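Local coordinates for protein methionine-R-sulfoxide reductase (Neisseria meningitidis, PDB 3MMH) that is a GAF-domain enzyme that reduces free methionine-R-sulfoxide to methionine, probably by attack of an active-site cysteine on the sulfoxide, at residues 29-32 with 33-36; 158-161 with 162-165; 15-18 with 19-23. All coordinates share one frame; numbering follows the deposited sequence. Where two conformers were deposited one is given.

All three contacts are local, each running along or into a helix: interaction 1 starts helix 32-47, interaction 2 occupies the last turns of helix 143-165, and interaction 3 lies within helix 11-27. Interactions 1 and 2 touch, with Trp32 and Phe160 meeting edge-to-face. Interaction 3 stands apart, its nearest atoms about 6 Å from either of the others, although its apolar side also packs on helices 32-47 and 143-165. Interaction 2 is a surface contact and relies on charges, a hydroxyl and a water. Interactions 1 and 3 are partly buried and combine hydrocarbon packing with amide side chains that bond to backbone carbonyls.

Interaction 1: residues 29-32 with 33-36; sequences ETDW and VANL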
ATOM      1  N   GLU A  29     -10.358   1.786 -12.943  1.00 14.24           N
ATOM      2  CA  GLU A  29      -9.331   2.822 -12.650  1.00 13.58           C
ATOM      3  C   GLU A  29      -8.174   2.604 -13.595  1.00 13.41           C
ATOM      4  O   GLU A  29      -7.886   1.462 -13.967  1.00 12.92           O
ATOM      5  CB  GLU A  29      -8.918   2.702 -11.201  1.00 12.95           C
ATOM      6  CG  GLU A  29      -7.795   3.614 -10.735  1.00 12.11           C
ATOM      7  CD  GLU A  29      -8.074   5.088 -11.004  1.00 13.95           C
ATOM      8  OE1 GLU A  29      -9.073   5.634 -10.467  1.00 14.47           O
ATOM      9  OE2 GLU A  29      -7.327   5.694 -11.814  1.00 14.54           O
ATOM     10  N   THR A  30      -7.574   3.687 -14.038  1.00 13.16           N
ATOM     11  CA  THR A  30      -6.405   3.588 -14.906  1.00 13.36           C
ATOM     12  C   THR A  30      -5.076   3.775 -14.173  1.00 12.05           C
ATOM     13  O   THR A  30      -4.035   3.381 -14.689  1.00 12.78           O
ATOM     14  CB  THR A  30      -6.492   4.625 -16.069  1.00 15.21           C
ATOM     15  OG1 THR A  30      -6.647   5.908 -15.507  1.00 19.32           O
ATOM     16  CG2 THR A  30      -7.666   4.273 -16.945  1.00 18.63           C
ATOM     17  N   ASP A  31      -5.083   4.464 -13.025  1.00 11.70           N
ATOM     18  CA  ASP A  31      -3.831   4.715 -12.309  1.00 10.84           C
ATOM     19  C   ASP A  31      -3.253   3.375 -11.804  1.00 10.68           C
ATOM     20  O   ASP A  31      -3.892   2.645 -11.050  1.00 10.45           O
ATOM     21  CB  ASP A  31      -4.073   5.681 -11.173  1.00 10.08           C
ATOM     22  CG  ASP A  31      -2.775   6.104 -10.488  1.00 11.97           C
ATOM     23  OD1 ASP A  31      -2.147   7.075 -10.951  1.00 17.33           O
ATOM     24  OD2 ASP A  31      -2.336   5.417  -9.544  1.00 12.45           O
ATOM     25  N   TRP A  32      -2.009   3.133 -12.211  1.00 11.34           N
ATOM     26  CA  TRP A  32      -1.336   1.841 -11.922  1.00 10.88           C
ATOM     27  C   TRP A  32      -1.141   1.647 -10.432  1.00  9.51           C
ATOM     28  O   TRP A  32      -1.459   0.593  -9.889  1.00  9.39           O
ATOM     29  CB  TRP A  32      -0.009   1.835 -12.726  1.00 11.20           C
ATOM     30  CG  TRP A  32       0.878   0.649 -12.552  1.00 11.57           C
ATOM     31  CD1 TRP A  32       2.195   0.676 -12.334  1.00 11.51           C
ATOM     32  CD2 TRP A  32       0.535  -0.759 -12.750  1.00 10.84           C
ATOM     33  NE1 TRP A  32       2.743  -0.601 -12.371  1.00 12.09           N
ATOM     34  CE2 TRP A  32       1.740  -1.478 -12.621  1.00 12.76           C
ATOM     35  CE3 TRP A  32      -0.659  -1.454 -13.000  1.00 12.67           C
ATOM     36  CZ2 TRP A  32       1.826  -2.869 -12.785  1.00 11.90           C
ATOM     37  CZ3 TRP A  32      -0.582  -2.750 -13.154  1.00 11.59           C
ATOM     38  CH2 TRP A  32       0.645  -3.479 -13.046  1.00 12.04           C
ATOM     39  N   VAL A  33      -0.599   2.658  -9.749  1.00  9.84           N
ATOM     40  CA  VAL A  33      -0.355   2.523  -8.327  1.00 10.00           C
ATOM     41  C   VAL A  33      -1.662   2.312  -7.531  1.00  9.41           C
ATOM     42  O   VAL A  33      -1.697   1.473  -6.638  1.00  9.19           O
ATOM     43  CB  VAL A  33       0.446   3.752  -7.781  1.00 10.95           C
ATOM     44  CG1 VAL A  33       0.458   3.819  -6.288  1.00 12.02           C
ATOM     45  CG2 VAL A  33       1.897   3.663  -8.346  1.00 13.38           C
ATOM     46  N   ALA A  34      -2.737   3.031  -7.896  1.00  9.16           N
ATOM     47  CA  ALA A  34      -4.013   2.832  -7.240  1.00  9.70           C
ATOM     48  C   ALA A  34      -4.480   1.389  -7.389  1.00  8.69           C
ATOM     49  O   ALA A  34      -4.972   0.751  -6.457  1.00  9.13           O
ATOM     50  CB  ALA A  34      -5.088   3.806  -7.758  1.00 10.66           C
ATOM     51  N   ASN A  35      -4.342   0.836  -8.593  1.00  8.55           N
ATOM     52  CA  ASN A  35      -4.739  -0.518  -8.883  1.00  8.80           C
ATOM     53  C   ASN A  35      -3.923  -1.550  -8.117  1.00  7.79           C
ATOM     54  O   ASN A  35      -4.452  -2.531  -7.602  1.00  8.57           O
ATOM     55  CB  ASN A  35      -4.789  -0.809 -10.355  1.00  9.32           C
ATOM     56  CG  ASN A  35      -6.027  -0.255 -11.044  1.00 10.15           C
ATOM     57  OD1 ASN A  35      -7.046  -0.110 -10.409  1.00 10.64           O
ATOM     58  ND2 ASN A  35      -5.895   0.017 -12.363  1.00 11.16           N
ATOM     59  N   LEU A  36      -2.616  -1.325  -8.032  1.00  8.32           N
ATOM     60  CA  LEU A  36      -1.766  -2.209  -7.231  1.00  8.46           C
ATOM     61  C   LEU A  36      -2.164  -2.154  -5.781  1.00  7.60           C
ATOM     62  O   LEU A  36      -2.204  -3.166  -5.065  1.00  8.24           O
ATOM     63  CB  LEU A  36      -0.276  -1.852  -7.402  1.00  8.45           C
ATOM     64  CG  LEU A  36       0.268  -2.107  -8.834  1.00  9.54           C
ATOM     65  CD1 LEU A  36       1.728  -1.612  -8.878  1.00 11.42           C
ATOM     66  CD2 LEU A  36       0.086  -3.526  -9.327  1.00 10.57           C
TER
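Asp31 is the N-cap of helix 32-47 in this GAF-domain protein and takes the backbone N-H of Ala34; the loop 29-31 folds against the first turn, which Trp32 begins. At Val33 the contact is light: its CB lies 3.7 Å from Asp31 OD2, and its side chain packs on Pro68 of its own chain and on Ala67 of the second subunit. Ala34 offers its backbone N to the cap. Asp31 OD2 accepts it at 2.9 Å through its anti lone pair, and a chi1 of -174°, with CG anti to the backbone N, folds the carboxylate over the start of the helix. The methyl of Ala34 meanwhile rests 4.0 Å from Glu29 CG.

Asn35 reaches back furthest. Its ND2 donates to Glu29 O at 2.9 Å, with the oxygen close to the amide plane but the nitrogen well above the carbonyl plane; its backbone N bonds to Asp31 O. The loop is also tied to itself, since Glu29 OE2 accepts Asp31 N at 2.8 Å, while Glu29 OE1 bonds to Thr76 and forms a salt bridge with Arg77, both of the second subunit. Thr30 and Asn35 belong to a magnesium site with Arg159.

Leu36 N closes the turn on Trp32 O. Above the indole, Leu36 CD1 sits 3.7 Å from Trp32 CE2, while Leu36 CD2 stands 3.9 Å from the centroid of the Trp32 six-membered ring, 14° off its normal.

Interaction 2: residues 158-161 with 162-165; sequences KRFE and ASRQ
Ala162 CB lies over one face of the Arg159 guanidinium, 3.3 Å from Arg159 NH1. The arginine chain, bent at both chi2 (-46°) and chi3, curls back to bring its flat end there, and NH2 is held by Glu29 O. The Phe160 ring has Glu161 OE2 in plane at its edge, a carboxylate oxygen that is hydrogen-bonded to Ser123. In the conformer given, Arg164 approaches the same ring obliquely, its CD 3.7 Å from Phe160 CE2, and the ring and guanidinium planes stand 52° apart.

These groups decorate the last turns of helix 143-165, where the backbone pattern changes. Ala162 N makes a regular i-to-i-4 bond to Lys158 O. Ser163 N bonds to Arg159 O and adds a second, weak bond to Phe160 O, so a mixture of alpha and 3-10 spacing begins there; it continues at Arg164 N, which divides weakly between Phe160 O and Glu161 O. Phe160 O is additionally gripped by the Ser163 hydroxyl, which donates from OG at 2.7 Å. With chi1 at 78°, Ser163 OG is placed between its own backbone N and carbonyl carbon and folds back onto the preceding turn.

Glu161 and this copy of Arg164 extend next to each other in a common direction. Their salt bridge is long, 3.6 Å from Glu161 OE1 to Arg164 NH1, and NH1 has a second anionic partner in Asp124. A water donates to Glu161 OE1 at 2.9 Å, gives a weak bond to Glu161 O and accepts a hydrogen bond from Gln165 NE2 at 3.1 Å, linking the carboxylate to the amide one turn on.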
ATOM      1  N   LYS A 158      -2.589  -6.190 -18.134  1.00 12.10           N
ATOM      2  CA  LYS A 158      -3.525  -5.451 -19.001  1.00 12.71           C
ATOM      3  C   LYS A 158      -3.821  -4.074 -18.441  1.00 11.86           C
ATOM      4  O   LYS A 158      -3.978  -3.117 -19.192  1.00 13.68           O
ATOM      5  CB  LYS A 158      -4.800  -6.234 -19.294  1.00 14.00           C
ATOM      6  CG  LYS A 158      -4.417  -7.544 -20.083  1.00 16.68           C
ATOM      7  CD  LYS A 158      -5.585  -8.428 -20.301  1.00 22.67           C
ATOM      8  CE  LYS A 158      -5.107  -9.692 -21.004  1.00 24.40           C
ATOM      9  NZ  LYS A 158      -4.284 -10.487 -20.004  1.00 31.96           N
ATOM     10  N   ARG A 159      -3.924  -3.956 -17.125  1.00 11.32           N
ATOM     11  CA  ARG A 159      -4.117  -2.627 -16.509  1.00 11.49           C
ATOM     12  C   ARG A 159      -2.899  -1.749 -16.635  1.00 11.05           C
ATOM     13  O   ARG A 159      -3.034  -0.525 -16.768  1.00 11.71           O
ATOM     14  CB  ARG A 159      -4.560  -2.732 -15.030  1.00 12.02           C
ATOM     15  CG  ARG A 159      -5.851  -3.516 -14.847  1.00 12.93           C
ATOM     16  CD  ARG A 159      -6.957  -3.172 -15.795  1.00 15.31           C
ATOM     17  NE  ARG A 159      -7.351  -1.762 -15.726  1.00 13.71           N
ATOM     18  CZ  ARG A 159      -7.860  -1.099 -16.729  1.00 13.24           C
ATOM     19  NH1 ARG A 159      -7.938  -1.649 -17.935  1.00 16.05           N
ATOM     20  NH2 ARG A 159      -8.226   0.186 -16.517  1.00 15.62           N
ATOM     21  N   PHE A 160      -1.699  -2.322 -16.610  1.00 11.09           N
ATOM     22  CA  PHE A 160      -0.466  -1.544 -16.820  1.00 11.89           C
ATOM     23  C   PHE A 160      -0.517  -0.930 -18.201  1.00 12.27           C
ATOM     24  O   PHE A 160      -0.268   0.247 -18.441  1.00 13.44           O
ATOM     25  CB  PHE A 160       0.789  -2.374 -16.601  1.00 12.03           C
ATOM     26  CG  PHE A 160       2.029  -1.624 -16.898  1.00 12.22           C
ATOM     27  CD1 PHE A 160       2.518  -0.680 -16.043  1.00 14.44           C
ATOM     28  CD2 PHE A 160       2.673  -1.814 -18.101  1.00 14.77           C
ATOM     29  CE1 PHE A 160       3.631   0.030 -16.356  1.00 18.25           C
ATOM     30  CE2 PHE A 160       3.873  -1.068 -18.408  1.00 16.62           C
ATOM     31  CZ  PHE A 160       4.303  -0.176 -17.488  1.00 19.22           C
ATOM     32  N   GLU A 161      -0.804  -1.751 -19.214  1.00 13.61           N
ATOM     33  CA  GLU A 161      -0.911  -1.215 -20.543  1.00 15.02           C
ATOM     34  C   GLU A 161      -2.011  -0.152 -20.679  1.00 15.42           C
ATOM     35  O   GLU A 161      -1.838   0.865 -21.343  1.00 15.90           O
ATOM     36  CB  GLU A 161      -1.133  -2.365 -21.504  1.00 16.22           C
ATOM     37  CG  GLU A 161      -0.037  -3.426 -21.619  1.00 22.44           C
ATOM     38  CD  GLU A 161       1.303  -2.829 -21.936  0.50 25.10           C
ATOM     39  OE1 GLU A 161       1.402  -1.674 -22.477  0.50 26.42           O
ATOM     40  OE2 GLU A 161       2.255  -3.539 -21.624  0.50 24.25           O
ATOM     41  N   ALA A 162      -3.133  -0.359 -20.021  1.00 15.25           N
ATOM     42  CA  ALA A 162      -4.219   0.650 -20.055  1.00 14.37           C
ATOM     43  C   ALA A 162      -3.795   1.923 -19.412  1.00 13.70           C
ATOM     44  O   ALA A 162      -4.122   2.996 -19.901  1.00 15.03           O
ATOM     45  CB  ALA A 162      -5.475   0.122 -19.341  1.00 16.72           C
ATOM     46  N   SER A 163      -2.882   1.870 -18.412  1.00 13.31           N
ATOM     47  CA  SER A 163      -2.412   3.073 -17.716  1.00 13.46           C
ATOM     48  C   SER A 163      -1.617   3.925 -18.713  1.00 13.58           C
ATOM     49  O   SER A 163      -1.635   5.150 -18.600  1.00 15.29           O
ATOM     50  CB  SER A 163      -1.576   2.730 -16.484  1.00 13.24           C
ATOM     51  OG  SER A 163      -0.243   2.345 -16.786  1.00 14.63           O
ATOM     52  N   ARG A 164      -0.953   3.320 -19.653  1.00 13.53           N
ATOM     53  CA  ARG A 164      -0.138   4.031 -20.637  0.60 14.48           C
ATOM     54  C   ARG A 164      -0.940   4.670 -21.705  1.00 13.36           C
ATOM     55  O   ARG A 164      -0.518   5.663 -22.328  1.00 14.73           O
ATOM     56  CB  ARG A 164       0.906   3.114 -21.241  0.60 15.95           C
ATOM     57  CG  ARG A 164       1.795   2.438 -20.228  0.60 20.46           C
ATOM     58  CD  ARG A 164       2.690   1.432 -20.910  0.60 25.17           C
ATOM     59  NE  ARG A 164       3.664   1.990 -21.834  0.60 28.82           N
ATOM     60  CZ  ARG A 164       4.564   1.236 -22.459  0.60 33.96           C
ATOM     61  NH1 ARG A 164       4.579  -0.088 -22.323  0.60 36.81           N
ATOM     62  NH2 ARG A 164       5.430   1.812 -23.272  0.60 34.66           N
ATOM     63  N   GLN A 165      -2.150   4.151 -21.972  1.00 12.57           N
ATOM     64  CA  GLN A 165      -3.024   4.648 -23.004  1.00 11.82           C
ATOM     65  C   GLN A 165      -4.107   5.549 -22.464  1.00 11.91           C
ATOM     66  O   GLN A 165      -4.911   6.108 -23.241  1.00 13.14           O
ATOM     67  CB  GLN A 165      -3.655   3.499 -23.775  1.00 14.24           C
ATOM     68  CG  GLN A 165      -2.590   2.626 -24.448  1.00 16.02           C
ATOM     69  CD  GLN A 165      -1.668   3.379 -25.350  1.00 15.34           C
ATOM     70  OE1 GLN A 165      -2.044   4.261 -26.088  1.00 17.32           O
ATOM     71  NE2 GLN A 165      -0.407   3.032 -25.319  1.00 17.14           N
TER
HETATM   72  O   HOH W   1      -0.032   0.240 -24.045  1.00 31.48           O

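Interaction 3: residues 15-18 with 19-23; sequences YREV and LPQIE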
ATOM      1  N   TYR A  15      -9.811 -18.222  -4.485  1.00  9.53           N
ATOM      2  CA  TYR A  15      -9.263 -17.574  -5.674  1.00  8.84           C
ATOM      3  C   TYR A  15     -10.314 -17.453  -6.728  1.00 10.81           C
ATOM      4  O   TYR A  15     -10.411 -16.439  -7.419  1.00 10.41           O
ATOM      5  CB  TYR A  15      -8.063 -18.360  -6.228  1.00  9.76           C
ATOM      6  CG  TYR A  15      -6.740 -18.086  -5.548  1.00  9.38           C
ATOM      7  CD1 TYR A  15      -6.132 -16.847  -5.740  1.00  9.48           C
ATOM      8  CD2 TYR A  15      -6.069 -19.033  -4.827  1.00  9.60           C
ATOM      9  CE1 TYR A  15      -4.876 -16.598  -5.216  1.00  9.66           C
ATOM     10  CE2 TYR A  15      -4.804 -18.794  -4.294  1.00  9.89           C
ATOM     11  CZ  TYR A  15      -4.219 -17.559  -4.488  1.00  9.77           C
ATOM     12  OH  TYR A  15      -2.958 -17.289  -4.025  1.00 10.19           O
ATOM     13  N   ARG A  16     -11.089 -18.506  -7.017  1.00 10.77           N
ATOM     14  CA  ARG A  16     -12.100 -18.427  -8.053  1.00 11.20           C
ATOM     15  C   ARG A  16     -13.148 -17.365  -7.762  1.00 11.57           C
ATOM     16  O   ARG A  16     -13.691 -16.749  -8.669  1.00 13.25           O
ATOM     17  CB  ARG A  16     -12.759 -19.801  -8.250  1.00 13.30           C
ATOM     18  CG  ARG A  16     -11.820 -20.830  -8.810  1.00 14.43           C
ATOM     19  CD  ARG A  16     -12.442 -22.123  -9.255  1.00 18.37           C
ATOM     20  NE  ARG A  16     -12.962 -22.909  -8.164  1.00 23.61           N
ATOM     21  CZ  ARG A  16     -12.329 -23.908  -7.545  1.00 28.01           C
ATOM     22  NH1 ARG A  16     -11.080 -24.188  -7.860  1.00 29.75           N
ATOM     23  NH2 ARG A  16     -12.947 -24.596  -6.562  1.00 33.51           N
ATOM     24  N   GLU A  17     -13.452 -17.177  -6.485  1.00 12.35           N
ATOM     25  CA  GLU A  17     -14.355 -16.134  -6.029  1.00 13.54           C
ATOM     26  C   GLU A  17     -13.816 -14.747  -6.133  1.00 12.45           C
ATOM     27  O   GLU A  17     -14.513 -13.829  -6.547  1.00 13.84           O
ATOM     28  CB  GLU A  17     -14.835 -16.437  -4.597  1.00 14.11           C
ATOM     29  CG  GLU A  17     -15.848 -15.566  -4.011  1.00 16.42           C
ATOM     30  CD  GLU A  17     -16.310 -15.954  -2.634  1.00 18.42           C
ATOM     31  OE1 GLU A  17     -15.698 -16.774  -1.995  1.00 20.23           O
ATOM     32  OE2 GLU A  17     -17.316 -15.394  -2.143  1.00 24.92           O
ATOM     33  N   VAL A  18     -12.535 -14.575  -5.800  1.00 11.40           N
ATOM     34  CA  VAL A  18     -11.944 -13.294  -5.617  0.60 12.21           C
ATOM     35  C   VAL A  18     -11.312 -12.730  -6.902  1.00 11.28           C
ATOM     36  O   VAL A  18     -11.367 -11.520  -7.122  1.00 11.92           O
ATOM     37  CB  VAL A  18     -10.963 -13.376  -4.503  0.60 15.26           C
ATOM     38  CG1 VAL A  18      -9.993 -12.122  -4.438  0.60 14.78           C
ATOM     39  CG2 VAL A  18     -11.747 -13.477  -3.204  0.60 16.57           C
ATOM     40  N   LEU A  19     -10.691 -13.561  -7.744  1.00 11.16           N
ATOM     41  CA  LEU A  19     -10.048 -12.995  -8.957  1.00 11.39           C
ATOM     42  C   LEU A  19     -11.030 -12.198  -9.796  1.00 10.93           C
ATOM     43  O   LEU A  19     -10.651 -11.126 -10.265  1.00 10.77           O
ATOM     44  CB  LEU A  19      -9.390 -14.061  -9.820  1.00 12.90           C
ATOM     45  CG  LEU A  19      -7.920 -14.279  -9.630  1.00 21.55           C
ATOM     46  CD1 LEU A  19      -7.429 -14.392  -8.312  1.00 24.36           C
ATOM     47  CD2 LEU A  19      -7.456 -15.383 -10.535  1.00 23.71           C
ATOM     48  N   PRO A  20     -12.290 -12.616 -10.040  1.00 10.34           N
ATOM     49  CA  PRO A  20     -13.170 -11.822 -10.875  1.00 11.11           C
ATOM     50  C   PRO A  20     -13.506 -10.529 -10.186  1.00 10.97           C
ATOM     51  O   PRO A  20     -13.741  -9.512 -10.870  1.00 11.66           O
ATOM     52  CB  PRO A  20     -14.409 -12.721 -11.043  1.00 13.45           C
ATOM     53  CG  PRO A  20     -13.874 -14.107 -10.771  1.00 15.15           C
ATOM     54  CD  PRO A  20     -12.819 -13.959  -9.792  1.00 11.76           C
ATOM     55  N   GLN A  21     -13.563 -10.461  -8.868  1.00 10.57           N
ATOM     56  CA  GLN A  21     -13.800  -9.253  -8.161  1.00 10.74           C
ATOM     57  C   GLN A  21     -12.641  -8.276  -8.287  1.00 10.71           C
ATOM     58  O   GLN A  21     -12.855  -7.095  -8.526  1.00 11.89           O
ATOM     59  CB  GLN A  21     -14.106  -9.521  -6.712  1.00 11.27           C
ATOM     60  CG  GLN A  21     -15.424 -10.289  -6.522  1.00 12.96           C
ATOM     61  CD  GLN A  21     -15.768 -10.572  -5.094  1.00 13.51           C
ATOM     62  OE1 GLN A  21     -16.136  -9.626  -4.361  1.00 15.97           O
ATOM     63  NE2 GLN A  21     -15.592 -11.761  -4.657  1.00 17.15           N
ATOM     64  N   ILE A  22     -11.425  -8.773  -8.177  1.00  9.73           N
ATOM     65  CA  ILE A  22     -10.250  -7.938  -8.433  1.00 10.39           C
ATOM     66  C   ILE A  22     -10.297  -7.391  -9.872  1.00 10.03           C
ATOM     67  O   ILE A  22     -10.054  -6.220 -10.088  1.00 10.92           O
ATOM     68  CB  ILE A  22      -8.899  -8.631  -8.178  1.00  9.98           C
ATOM     69  CG1 ILE A  22      -8.770  -9.041  -6.704  1.00 10.87           C
ATOM     70  CG2 ILE A  22      -7.729  -7.702  -8.616  1.00 11.69           C
ATOM     71  CD1 ILE A  22      -7.580  -9.830  -6.353  1.00 12.19           C
ATOM     72  N   GLU A  23     -10.590  -8.278 -10.834  1.00 10.57           N
ATOM     73  CA  GLU A  23     -10.632  -7.819 -12.215  1.00 11.51           C
ATOM     74  C   GLU A  23     -11.624  -6.656 -12.343  1.00 11.06           C
ATOM     75  O   GLU A  23     -11.321  -5.697 -13.095  1.00 12.78           O
ATOM     76  CB  GLU A  23     -11.021  -8.986 -13.153  1.00 11.24           C
ATOM     77  CG  GLU A  23     -10.804  -8.661 -14.616  1.00 13.59           C
ATOM     78  CD  GLU A  23     -11.221  -9.737 -15.555  1.00 14.55           C
ATOM     79  OE1 GLU A  23     -12.179 -10.514 -15.218  1.00 18.65           O
ATOM     80  OE2 GLU A  23     -10.778  -9.753 -16.704  1.00 18.45           O
TER
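Gln21 folds back over the preceding turn to reach the backbone of Glu17. Its CB starts 3.4 Å from Val18 O. With CG anti to the carbonyl carbon (chi1 -65°) and the chain extended beyond it, CG and then CD pass beside Glu17 O, CG at 3.7 Å. At the tip, NE2 donates to Glu17 O over 3.0 Å in an almost straight bond. The oxygen lies in the plane of the Gln21 amide, yet the nitrogen approaches from above the Glu17 carbonyl plane rather than along a lone pair. NE2 also donates to His5 O in the N-terminal segment. The Glu17 side chain accompanies that of Gln21, and its carboxylate collects His5 ND1 and the backbone N of Ser7 and Ala8, so the pair fastens the N-terminal arm to the helix.

The bond from Gln21 replaces one that the backbone does not make. Helix 11-27 carries a proline kink here: Pro20 has no N-H for Arg16 O, and its CD is pushed to 3.1 Å from that oxygen. Past the ring, Gln21 N is 4.2 Å from Glu17 O, and the side-chain amide takes that acceptor instead. Regular alpha bonding holds before and after the kink, with Leu19 N on Tyr15 O and Ile22 N on Val18 O.

Around the helix from these polar groups, Leu19 CD1 meets the Tyr15 ring at its edge, 3.8 Å from Tyr15 CD1, while Tyr15 OH bonds to Asp145. In the conformer given for Val18, CG1 touches Ile22 CD1, and both residues pack on Val42 of helix 32-47.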